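Local atomic coordinates of putative fimbrium tip subunit Fim1C (Bacteroides ovatus, PDB entry 4EPS), a protein that is probably a component of the tip of fimbriae, the surface filaments through which the bacterium adheres to its surroundings and builds biofilm. Residues A50-G54 / A55-E59; S96-T99 / G100-L104. All blocks are in the same frame, centred on the assembly; numbering follows the deposited sequence.

Interaction 1. Residues A50-G54 / A55-E59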
loop_
_atom_site.group_PDB
_atom_site.type_symbol
_atom_site.label_atom_id
_atom_site.label_comp_id
_atom_site.label_asym_id
_atom_site.label_seq_id
_atom_site.Cartn_x
_atom_site.Cartn_y
_atom_site.Cartn_z
ATOM N N ALA A 50 -20.398 22.108 57.039
ATOM C CA ALA A 50 -21.731 21.708 57.484
ATOM C C ALA A 50 -22.458 22.966 57.930
ATOM O O ALA A 50 -21.941 23.711 58.777
ATOM C CB ALA A 50 -21.651 20.694 58.619
ATOM N N VAL A 51 -23.620 23.235 57.325
ATOM C CA VAL A 51 -24.413 24.423 57.650
ATOM C C VAL A 51 -25.689 23.956 58.352
ATOM O O VAL A 51 -26.447 23.155 57.802
ATOM C CB VAL A 51 -24.681 25.276 56.386
ATOM C CG1 VAL A 51 -25.584 26.467 56.683
ATOM C CG2 VAL A 51 -23.365 25.751 55.768
ATOM N N LYS A 52 -25.913 24.465 59.569
ATOM C CA LYS A 52 -27.095 24.161 60.371
ATOM C C LYS A 52 -27.749 25.493 60.759
ATOM O O LYS A 52 -27.063 26.375 61.282
ATOM C CB LYS A 52 -26.687 23.344 61.611
ATOM C CG LYS A 52 -27.841 22.724 62.386
ATOM C CD LYS A 52 -27.495 22.607 63.862
ATOM C CE LYS A 52 -28.043 21.386 64.582
ATOM N NZ LYS A 52 -29.438 21.026 64.194
ATOM N N ASP A 53 -29.046 25.652 60.432
ATOM C CA ASP A 53 -29.880 26.830 60.726
ATOM C C ASP A 53 -29.205 28.168 60.320
ATOM O O ASP A 53 -29.217 29.129 61.090
ATOM C CB ASP A 53 -30.274 26.841 62.223
ATOM C CG ASP A 53 -31.070 25.613 62.658
ATOM O OD1 ASP A 53 -32.123 25.330 62.033
ATOM O OD2 ASP A 53 -30.647 24.945 63.628
ATOM N N GLY A 54 -28.619 28.197 59.122
ATOM C CA GLY A 54 -27.992 29.385 58.547
ATOM C C GLY A 54 -26.611 29.756 59.050
ATOM O O GLY A 54 -26.159 30.872 58.803
ATOM N N ALA A 55 -25.922 28.833 59.736
ATOM C CA ALA A 55 -24.561 29.061 60.235
ATOM C C ALA A 55 -23.688 27.822 60.037
ATOM O O ALA A 55 -24.163 26.698 60.216
ATOM C CB ALA A 55 -24.591 29.435 61.713
ATOM N N ILE A 56 -22.400 28.036 59.734
ATOM C CA ILE A 56 -21.433 26.951 59.609
ATOM C C ILE A 56 -21.144 26.395 61.009
ATOM O O ILE A 56 -20.911 27.172 61.940
ATOM C CB ILE A 56 -20.122 27.394 58.890
ATOM C CG1 ILE A 56 -20.406 28.017 57.502
ATOM C CG2 ILE A 56 -19.148 26.221 58.775
ATOM C CD1 ILE A 56 -19.255 28.884 56.915
ATOM N N LEU A 57 -21.167 25.058 61.153
ATOM C CA LEU A 57 -20.841 24.368 62.398
ATOM C C LEU A 57 -19.355 24.509 62.659
ATOM O O LEU A 57 -18.547 24.262 61.757
ATOM C CB LEU A 57 -21.236 22.873 62.345
ATOM C CG LEU A 57 -22.724 22.513 62.386
ATOM C CD1 LEU A 57 -22.897 21.009 62.320
ATOM C CD2 LEU A 57 -23.398 23.025 63.678
ATOM N N ASP A 58 -18.989 24.947 63.881
ATOM C CA ASP A 58 -17.588 25.134 64.281
ATOM C C ASP A 58 -16.776 23.862 64.135
ATOM O O ASP A 58 -15.578 23.935 63.852
ATOM C CB ASP A 58 -17.497 25.608 65.745
ATOM C CG ASP A 58 -18.101 26.971 66.027
ATOM O OD1 ASP A 58 -17.888 27.897 65.210
ATOM O OD2 ASP A 58 -18.712 27.136 67.110
ATOM N N GLU A 59 -17.411 22.701 64.358
ATOM C CA GLU A 59 -16.734 21.411 64.270
ATOM C C GLU A 59 -16.483 20.979 62.803
ATOM O O GLU A 59 -15.617 20.141 62.600
ATOM C CB GLU A 59 -17.516 20.314 65.031
ATOM C CG GLU A 59 -18.884 19.977 64.448
ATOM C CD GLU A 59 -19.601 18.792 65.066
ATOM O OE1 GLU A 59 -19.147 17.641 64.865
ATOM O OE2 GLU A 59 -20.658 19.014 65.702
#
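Leu57 lies across the neighbouring strand and reaches two of its residues with separate branches: CD1 meets Ala50 CB at 3.9 Å, while CD2 rests against the stem of the Lys52 side chain, 3.9 Å from CB. The leucine CG is anti to the carbonyl carbon (chi1 -72°), which sends the fork back over the paired strand. Beneath it the backbones are firmly joined. Leu57 N donates to Ala50 O at 2.8 Å in a nearly straight bond, and Lys52 N to Ala55 O at 2.9 Å. At the turn, Ala55 N returns a bond to Lys52 O at 3.1 Å. On the other face, Val51 and Ile56 form the non-hydrogen-bonded pair, with Val51 CG2 4.1 Å from Ile56 CG1. Val51 is buried, its side chain also packing on Tyr89 and Phe109, and Ala50, also buried, touches Phe88 and Val86.

The packing relaxes toward the turn. Asp53 and Gly54 are exposed, and the Lys52 chain, bent at its last two torsions, carries its ammonium group away from the opposite strand. With only an alanine at Leu57, both methyl contacts would be lost, which would probably open a gap beside Ala50 CB and leave the Lys52 stem freer to turn. Both turn residues have positive phi, a conformation that suits Gly54 and that Asp53 also adopts at 49°. The whole is a tight antiparallel beta hairpin closed by a type I' turn from Lys52 to Ala55, joining strands 45-52 and 55-67 of the fimbrillin-like region.

Interaction 2. Residues S96-T99 / G100-L104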
loop_
_atom_site.group_PDB
_atom_site.type_symbol
_atom_site.label_atom_id
_atom_site.label_comp_id
_atom_site.label_asym_id
_atom_site.label_seq_id
_atom_site.Cartn_x
_atom_site.Cartn_y
_atom_site.Cartn_z
ATOM N N SER A 96 -6.327 26.422 52.793
ATOM C CA SER A 96 -6.142 26.673 54.231
ATOM C C SER A 96 -6.958 27.870 54.697
ATOM O O SER A 96 -7.486 27.850 55.813
ATOM C CB SER A 96 -4.670 26.923 54.556
ATOM O OG SER A 96 -3.955 25.702 54.619
ATOM N N GLU A 97 -7.083 28.902 53.835
ATOM C CA GLU A 97 -7.832 30.113 54.177
ATOM C C GLU A 97 -9.140 30.188 53.388
ATOM O O GLU A 97 -9.125 30.284 52.164
ATOM C CB GLU A 97 -6.958 31.376 53.947
ATOM C CG GLU A 97 -7.574 32.677 54.453
ATOM C CD GLU A 97 -7.765 32.782 55.956
ATOM O OE1 GLU A 97 -8.827 32.347 56.456
ATOM O OE2 GLU A 97 -6.853 33.309 56.635
HETATM N N MSE A 98 -10.272 30.155 54.096
HETATM C CA MSE A 98 -11.587 30.226 53.454
HETATM C C MSE A 98 -12.414 31.373 54.034
HETATM O O MSE A 98 -13.599 31.496 53.720
HETATM C CB MSE A 98 -12.328 28.881 53.555
HETATM C CG MSE A 98 -11.760 27.817 52.604
HETATM SE SE MSE A 98 -12.052 28.288 50.745
HETATM C CE MSE A 98 -13.994 27.947 50.645
ATOM N N THR A 99 -11.780 32.264 54.820
ATOM C CA THR A 99 -12.492 33.424 55.382
ATOM C C THR A 99 -13.013 34.292 54.231
ATOM O O THR A 99 -12.252 34.654 53.336
ATOM C CB THR A 99 -11.592 34.217 56.370
ATOM O OG1 THR A 99 -11.124 33.325 57.391
ATOM C CG2 THR A 99 -12.331 35.376 57.023
ATOM N N GLY A 100 -14.317 34.543 54.250
ATOM C CA GLY A 100 -15.011 35.342 53.249
ATOM C C GLY A 100 -15.180 34.659 51.908
ATOM O O GLY A 100 -15.620 35.302 50.951
ATOM N N LYS A 101 -14.875 33.340 51.821
ATOM C CA LYS A 101 -14.999 32.644 50.544
ATOM C C LYS A 101 -16.323 31.855 50.413
ATOM O O LYS A 101 -16.549 31.206 49.382
ATOM C CB LYS A 101 -13.782 31.726 50.302
ATOM C CG LYS A 101 -12.435 32.451 50.271
ATOM C CD LYS A 101 -12.382 33.510 49.191
ATOM C CE LYS A 101 -10.986 33.979 48.869
ATOM N NZ LYS A 101 -11.003 34.900 47.697
ATOM N N THR A 102 -17.206 31.935 51.429
ATOM C CA THR A 102 -18.501 31.246 51.407
ATOM C C THR A 102 -19.647 32.256 51.564
ATOM O O THR A 102 -19.432 33.344 52.095
ATOM C CB THR A 102 -18.564 30.137 52.469
ATOM O OG1 THR A 102 -18.381 30.721 53.749
ATOM C CG2 THR A 102 -17.508 29.037 52.243
ATOM N N ASP A 103 -20.849 31.897 51.082
ATOM C CA ASP A 103 -22.037 32.753 51.137
ATOM C C ASP A 103 -23.239 31.990 51.688
ATOM O O ASP A 103 -23.778 31.094 51.026
ATOM C CB ASP A 103 -22.350 33.310 49.736
ATOM C CG ASP A 103 -23.517 34.293 49.640
ATOM O OD1 ASP A 103 -23.995 34.757 50.694
ATOM O OD2 ASP A 103 -23.907 34.640 48.503
ATOM N N LEU A 104 -23.688 32.385 52.888
ATOM C CA LEU A 104 -24.839 31.765 53.552
ATOM C C LEU A 104 -26.176 32.399 53.126
ATOM O O LEU A 104 -27.214 31.755 53.262
ATOM C CB LEU A 104 -24.690 31.867 55.083
ATOM C CG LEU A 104 -23.515 31.111 55.705
ATOM C CD1 LEU A 104 -23.182 31.676 57.086
ATOM C CD2 LEU A 104 -23.804 29.624 55.793
HETATM O O HOH W 1 -15.967 30.548 54.935
#
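The selenomethionine at Met98 folds back across the turn, its side chain crossing that of Lys101 at about a right angle. Its methyl CE approaches Lys101 CB to 3.8 Å and Thr102 CG2 to 4.0 Å; the Met98 side chain crosses that of the threonine, too, at about a right angle. Bends at chi2 and chi3 (-66° and -73°) curl the chain and bring CE to these two residues. The buried end of Met98 also packs on Phe49, Phe110 and Leu113. Lys101 gives the contact its CB, whereas its outer chain leads away.

The backbone makes a type II beta turn from Met98 to Lys101, closed by Lys101 N donating to Met98 O at 2.9 Å. The same oxygen accepts a hydrogen bond from a water, so Met98 O accepts two hydrogen bonds; the water also bonds Thr102 OG1 at 2.7 Å and so extends the link one residue beyond the turn. Gly100 has positive phi, and a CB there would clash with Thr99 O.

On the exposed flank, Thr99 OG1 donates to Glu97 OE1 at 2.7 Å, meeting the carboxylate from above its plane; Thr99 N adds a weak bond to the same oxygen. Glu97, just before the turn, thus holds the Thr99 hydroxyl through OE1. The chemistry is divided: apolar contacts settle the selenomethionine inward, while hydrogen bonds and a bridging water probably fix the shape of this otherwise irregular loop.

Overall arrangement
The hairpin of interaction 1 comes first along the chain; interaction 2 follows in the loop between strand 87-92 and helix 111-115. Both fall within the fimbrillin-like range, far out from the centre of the chain, and their own centres are about 13 Å apart. Strand 87-92 pairs with strand 45-52 of the hairpin, so the loop that leaves it remains close by. The two meet directly: Leu104 CD2 packs 3.7 Å from Val51 CG1, and Ile56 CD1 lies 3.8 Å from Thr102 OG1. Thr102 and Leu104 therefore pack against the Val51 and Ile56 face of the hairpin, so that the loop packs directly on the hairpin at this end of the protein.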